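Local coordinates for protein BIS(5'-nucleosyl)-tetraphosphatase (Diadenosine tetraphosphatase), putative (PDB 5CFI) that probably hydrolyses diadenosine tetraphosphate asymmetrically, as a Nudix-family bis(5'-nucleosyl)-tetraphosphatase of the malaria parasite Plasmodium falciparum, at residues L16-P21 against L104-N109; K29-F34 against Y119-S124. All coordinates share one frame; numbering follows the deposited sequence.

Contact 1 of 2, residues L16-P21 against L104-N109; sequences LKKYNP and LNNEEN
The beta turn that follows strand 92-103 meets the end of strand 6-16 through Asn106, whose side-chain amide lies against the backbone of Leu16. The amide faces both the N-H and the C=O of that one residue, the last of its strand. The firm bond is the one to OD1, which accepts from Leu16 N at 2.7 Å, with the donor in the carbonyl plane and on a lone pair (C=O...N angle 111°). On the other side ND2 is turned to Leu16 O, but the separation of these two atoms in the model is too short to be trusted, so the second bond is doubtful. The same OD1 also sits beside Leu16 CB, and the two side chains meet at about a right angle.

Strands 6-16 and 92-103 run parallel in the mixed sheet of the Nudix fold, and the contact joins the loops into which both of them run out, at the protein surface. The turn is of type I, from Asn105 to Glu108, and is closed by Glu108 N to Asn105 O at 3.0 Å. Asn105 adds an Asx turn: its OD1 takes the N-H of Glu107 at 3.0 Å, the donor standing above the carbonyl plane. Asn106, which makes the contact, is the second residue of the turn that these two bonds close.

Beyond Asn106, Lys18 and Glu107 form a salt bridge, NZ to OE1 3.5 Å. The lysine is extended beyond CG and brings its ammonium to the carboxylate, whose chain is bent at chi2 (-83°); Lys18 CE also lies 3.6 Å from Glu107 OE1. Both residues are exposed, and solvent probably weakens the attraction.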
# COMPACT_ATOMS: atom_id res chain seq x y z
N LEU B 16 -7.23 -0.92 10.84
CA LEU B 16 -8.40 -0.24 11.31
C LEU B 16 -7.95 1.02 11.98
O LEU B 16 -7.03 1.01 12.77
CB LEU B 16 -9.12 -1.11 12.32
CG LEU B 16 -10.11 -2.14 11.84
CD1 LEU B 16 -10.71 -2.81 13.05
CD2 LEU B 16 -11.18 -1.49 11.03
N LYS B 17 -8.60 2.12 11.67
CA LYS B 17 -8.24 3.38 12.27
C LYS B 17 -8.40 3.28 13.75
O LYS B 17 -9.28 2.65 14.25
CB LYS B 17 -9.08 4.49 11.72
CG LYS B 17 -8.82 4.80 10.27
CD LYS B 17 -9.71 5.90 9.78
CE LYS B 17 -9.57 7.14 10.63
NZ LYS B 17 -10.48 8.23 10.24
N LYS B 18 -7.50 3.91 14.46
CA LYS B 18 -7.52 3.88 15.89
C LYS B 18 -8.52 4.85 16.48
O LYS B 18 -8.82 4.79 17.64
CB LYS B 18 -6.13 4.12 16.41
CG LYS B 18 -5.14 3.19 15.78
CD LYS B 18 -3.76 3.75 15.88
CE LYS B 18 -2.74 2.65 15.96
NZ LYS B 18 -1.48 3.26 16.41
N TYR B 19 -9.02 5.76 15.67
CA TYR B 19 -10.01 6.70 16.13
C TYR B 19 -10.83 7.19 14.98
O TYR B 19 -10.33 7.32 13.91
CB TYR B 19 -9.29 7.88 16.75
CG TYR B 19 -10.15 9.07 17.07
CD1 TYR B 19 -11.08 9.01 18.06
CD2 TYR B 19 -10.01 10.25 16.39
CE1 TYR B 19 -11.85 10.09 18.36
CE2 TYR B 19 -10.78 11.34 16.69
CZ TYR B 19 -11.70 11.25 17.68
OH TYR B 19 -12.48 12.30 18.02
N ASN B 20 -12.09 7.48 15.21
CA ASN B 20 -12.91 8.05 14.17
C ASN B 20 -13.58 9.28 14.75
O ASN B 20 -14.14 9.22 15.83
CB ASN B 20 -13.94 7.04 13.67
CG ASN B 20 -13.29 5.89 12.93
OD1 ASN B 20 -12.96 5.98 11.75
ND2 ASN B 20 -13.12 4.78 13.64
N PRO B 21 -13.52 10.41 14.04
CA PRO B 21 -14.09 11.67 14.51
C PRO B 21 -15.60 11.57 14.54
O PRO B 21 -16.25 12.14 15.43
CB PRO B 21 -13.66 12.68 13.44
CG PRO B 21 -12.58 11.98 12.66
CD PRO B 21 -12.93 10.55 12.70
N LEU B 104 -3.72 -8.43 11.13
CA LEU B 104 -4.39 -9.20 12.16
C LEU B 104 -4.36 -8.39 13.45
O LEU B 104 -5.36 -8.27 14.15
CB LEU B 104 -3.70 -10.55 12.36
CG LEU B 104 -3.73 -11.51 11.17
CD1 LEU B 104 -2.84 -12.75 11.41
CD2 LEU B 104 -5.16 -11.89 10.90
N ASN B 105 -3.17 -7.86 13.75
CA ASN B 105 -2.93 -7.01 14.89
C ASN B 105 -2.81 -5.57 14.44
O ASN B 105 -1.82 -5.19 13.79
CB ASN B 105 -1.68 -7.45 15.64
CG ASN B 105 -1.33 -6.55 16.79
OD1 ASN B 105 -2.12 -5.69 17.19
ND2 ASN B 105 -0.15 -6.76 17.36
N ASN B 106 -3.80 -4.77 14.80
CA ASN B 106 -3.91 -3.39 14.35
C ASN B 106 -2.78 -2.51 14.84
O ASN B 106 -2.72 -1.34 14.48
CB ASN B 106 -5.23 -2.80 14.82
CG ASN B 106 -5.94 -2.04 13.74
OD1 ASN B 106 -6.57 -2.63 12.85
ND2 ASN B 106 -5.82 -0.72 13.77
N GLU B 107 -1.90 -3.07 15.66
CA GLU B 107 -0.85 -2.32 16.33
C GLU B 107 0.51 -2.83 15.94
O GLU B 107 1.51 -2.50 16.59
CB GLU B 107 -1.01 -2.40 17.86
CG GLU B 107 -2.32 -1.87 18.38
CD GLU B 107 -2.30 -0.37 18.54
OE1 GLU B 107 -1.25 0.26 18.24
OE2 GLU B 107 -3.33 0.18 18.98
N GLU B 108 0.52 -3.69 14.92
CA GLU B 108 1.75 -4.18 14.31
C GLU B 108 2.62 -2.99 13.97
O GLU B 108 2.13 -1.96 13.49
CB GLU B 108 1.44 -5.01 13.06
CG GLU B 108 2.58 -5.86 12.52
CD GLU B 108 2.99 -7.02 13.43
OE1 GLU B 108 2.11 -7.62 14.08
OE2 GLU B 108 4.19 -7.33 13.49
N ASN B 109 3.91 -3.11 14.24
CA ASN B 109 4.81 -1.99 14.07
C ASN B 109 5.64 -2.08 12.79
O ASN B 109 6.28 -3.09 12.51
CB ASN B 109 5.70 -1.85 15.30
CG ASN B 109 4.97 -1.22 16.50
OD1 ASN B 109 3.91 -0.59 16.34
ND2 ASN B 109 5.52 -1.39 17.70

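Contact 2 of 2, residues K29-F34 against Y119-S124; sequences KFEFLF and YKWIGS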
# COMPACT_ATOMS: atom_id res chain seq x y z
N LYS B 29 -13.44 3.40 8.02
CA LYS B 29 -12.77 2.98 9.26
C LYS B 29 -11.33 2.49 9.02
O LYS B 29 -10.59 2.21 9.97
CB LYS B 29 -13.57 1.88 9.94
N PHE B 30 -10.94 2.43 7.74
CA PHE B 30 -9.68 1.81 7.35
C PHE B 30 -8.58 2.78 6.93
O PHE B 30 -8.86 3.94 6.56
CB PHE B 30 -9.93 0.83 6.21
CG PHE B 30 -10.85 -0.30 6.57
CD1 PHE B 30 -12.16 -0.30 6.15
CD2 PHE B 30 -10.40 -1.34 7.36
CE1 PHE B 30 -13.00 -1.33 6.49
CE2 PHE B 30 -11.24 -2.37 7.71
CZ PHE B 30 -12.54 -2.37 7.28
N GLU B 31 -7.34 2.31 6.97
CA GLU B 31 -6.21 3.10 6.50
C GLU B 31 -5.02 2.27 6.04
O GLU B 31 -4.70 1.25 6.64
CB GLU B 31 -5.79 4.09 7.58
CG GLU B 31 -5.55 3.50 8.95
CD GLU B 31 -5.32 4.60 9.98
OE1 GLU B 31 -5.73 5.74 9.71
OE2 GLU B 31 -4.71 4.33 11.03
N PHE B 32 -4.34 2.75 5.00
CA PHE B 32 -3.34 1.98 4.25
C PHE B 32 -1.93 2.44 4.57
O PHE B 32 -1.72 3.60 4.87
CB PHE B 32 -3.64 2.11 2.75
CG PHE B 32 -5.09 1.94 2.43
CD1 PHE B 32 -5.97 3.02 2.48
CD2 PHE B 32 -5.61 0.67 2.12
CE1 PHE B 32 -7.33 2.85 2.21
CE2 PHE B 32 -6.95 0.50 1.84
CZ PHE B 32 -7.82 1.60 1.89
N LEU B 33 -0.98 1.52 4.55
CA LEU B 33 0.39 1.84 4.89
C LEU B 33 1.12 2.45 3.71
O LEU B 33 1.09 1.92 2.61
CB LEU B 33 1.12 0.58 5.37
CG LEU B 33 2.62 0.79 5.63
CD1 LEU B 33 2.82 1.95 6.59
CD2 LEU B 33 3.25 -0.52 6.16
N PHE B 34 1.77 3.58 3.93
CA PHE B 34 2.49 4.26 2.85
C PHE B 34 3.89 4.61 3.33
O PHE B 34 4.06 5.18 4.41
CB PHE B 34 1.74 5.50 2.39
CG PHE B 34 0.75 5.23 1.31
CD1 PHE B 34 1.00 5.65 0.00
CD2 PHE B 34 -0.43 4.55 1.57
CE1 PHE B 34 0.10 5.39 -1.02
CE2 PHE B 34 -1.35 4.28 0.56
CZ PHE B 34 -1.08 4.69 -0.75
N TYR B 119 6.91 6.48 7.47
CA TYR B 119 5.69 5.75 7.12
C TYR B 119 4.47 6.43 7.70
O TYR B 119 4.52 6.96 8.82
CB TYR B 119 5.75 4.30 7.59
CG TYR B 119 5.71 4.11 9.10
CD1 TYR B 119 4.51 3.85 9.76
CD2 TYR B 119 6.87 4.19 9.86
CE1 TYR B 119 4.47 3.66 11.12
CE2 TYR B 119 6.85 4.02 11.22
CZ TYR B 119 5.64 3.76 11.86
OH TYR B 119 5.61 3.58 13.24
N LYS B 120 3.38 6.42 6.96
CA LYS B 120 2.13 6.96 7.47
C LYS B 120 1.00 6.04 7.06
O LYS B 120 1.05 5.42 5.99
CB LYS B 120 1.86 8.37 6.94
CG LYS B 120 2.74 9.45 7.53
CD LYS B 120 2.54 9.53 9.03
CE LYS B 120 3.69 10.23 9.69
NZ LYS B 120 4.10 9.43 10.88
N TRP B 121 -0.02 5.96 7.91
CA TRP B 121 -1.21 5.22 7.57
C TRP B 121 -2.23 6.23 7.08
O TRP B 121 -2.63 7.11 7.83
CB TRP B 121 -1.74 4.45 8.78
CG TRP B 121 -0.88 3.31 9.20
CD1 TRP B 121 0.19 3.35 10.05
CD2 TRP B 121 -1.02 1.95 8.79
NE1 TRP B 121 0.71 2.09 10.20
CE2 TRP B 121 -0.00 1.21 9.43
CE3 TRP B 121 -1.92 1.28 7.94
CZ2 TRP B 121 0.16 -0.17 9.24
CZ3 TRP B 121 -1.77 -0.08 7.76
CH2 TRP B 121 -0.73 -0.79 8.41
N ILE B 122 -2.63 6.13 5.82
CA ILE B 122 -3.43 7.19 5.24
C ILE B 122 -4.75 6.70 4.67
O ILE B 122 -5.00 5.51 4.60
CB ILE B 122 -2.66 7.91 4.14
CG1 ILE B 122 -2.58 7.01 2.90
CG2 ILE B 122 -1.27 8.34 4.65
CD1 ILE B 122 -2.03 7.69 1.68
N GLY B 123 -5.59 7.65 4.28
CA GLY B 123 -6.83 7.33 3.60
C GLY B 123 -6.84 7.98 2.22
O GLY B 123 -6.02 8.85 1.92
N SER B 124 -7.77 7.55 1.38
CA SER B 124 -7.90 8.07 0.03
C SER B 124 -8.13 9.58 -0.01
O SER B 124 -7.75 10.24 -0.99
CB SER B 124 -9.04 7.36 -0.67
OG SER B 124 -10.27 7.72 -0.06
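The indole of Trp121 carries Leu33 on one face: Leu33 CB stands 3.8 Å from the centroid of the six-membered ring, 11° off its normal, a CH-pi contact. At the edge of the same ring, near its plane, Glu31 O approaches Trp121 CE3. Trp121 also makes a cation-pi contact with Arg15, the residue that forms a salt bridge with Glu31 OE2, so arginine, carboxylate and indole are grouped together; the Glu31 side chain crosses that of Trp121 at about a right angle, OE2 lying 3.7 Å from Trp121 CB.

The Phe34 ring receives Ile122 CD1 over the centre of one face, 3.6 Å from the centroid, a second CH-pi contact. With chi1 at 73°, Ile122 CG1 lies between its backbone N and carbonyl carbon, and the extended continuation of the chain carries CD1 across to the phenyl. Trp44 and Pro46 of strand 44-50 also touch Phe34.

Leu33 and Trp121 project from one face of the sheet, Phe32, Phe34, Lys120 and Ile122 from the other. The strands, with axes at 155°, are joined by four backbone hydrogen bonds. Phe32 and Ile122 exchange N-H and C=O in both directions, each at 2.9 Å between N and O, and Phe34 and Lys120 do likewise; Leu33 and Trp121 form the non-hydrogen-bonded pair that separates these two. Phe32 packs on Glu144, Leu12 and Cys14. The pairing belongs to the mixed sheet at the centre of the alpha/beta/alpha Nudix sandwich, with helix 134-148 on the Phe32 side.

How the contacts relate
Contacts 1 and 2 have centres about 10 Å apart and meet where strands 6-16 and 30-37 lie side by side. Lys17 N approaches Lys29 O at 2.6 Å, a probable hydrogen bond, and Leu16 CD2 packs on Phe30 CE2 at 3.4 Å. Lys17 CG also lies 3.3 Å from Glu31 OE1, bringing the residue after Leu16 to the carboxylate that packs beside Trp121. Contact 1 is a surface contact of loops, whereas contact 2 is partly buried. In the sheet, residues 30-34 lie between strands 6-16 and 116-122. The catalytic Nudix box of this family is a loop-helix-loop, here probably around helix 57-69, and neither contact includes a residue of that helix.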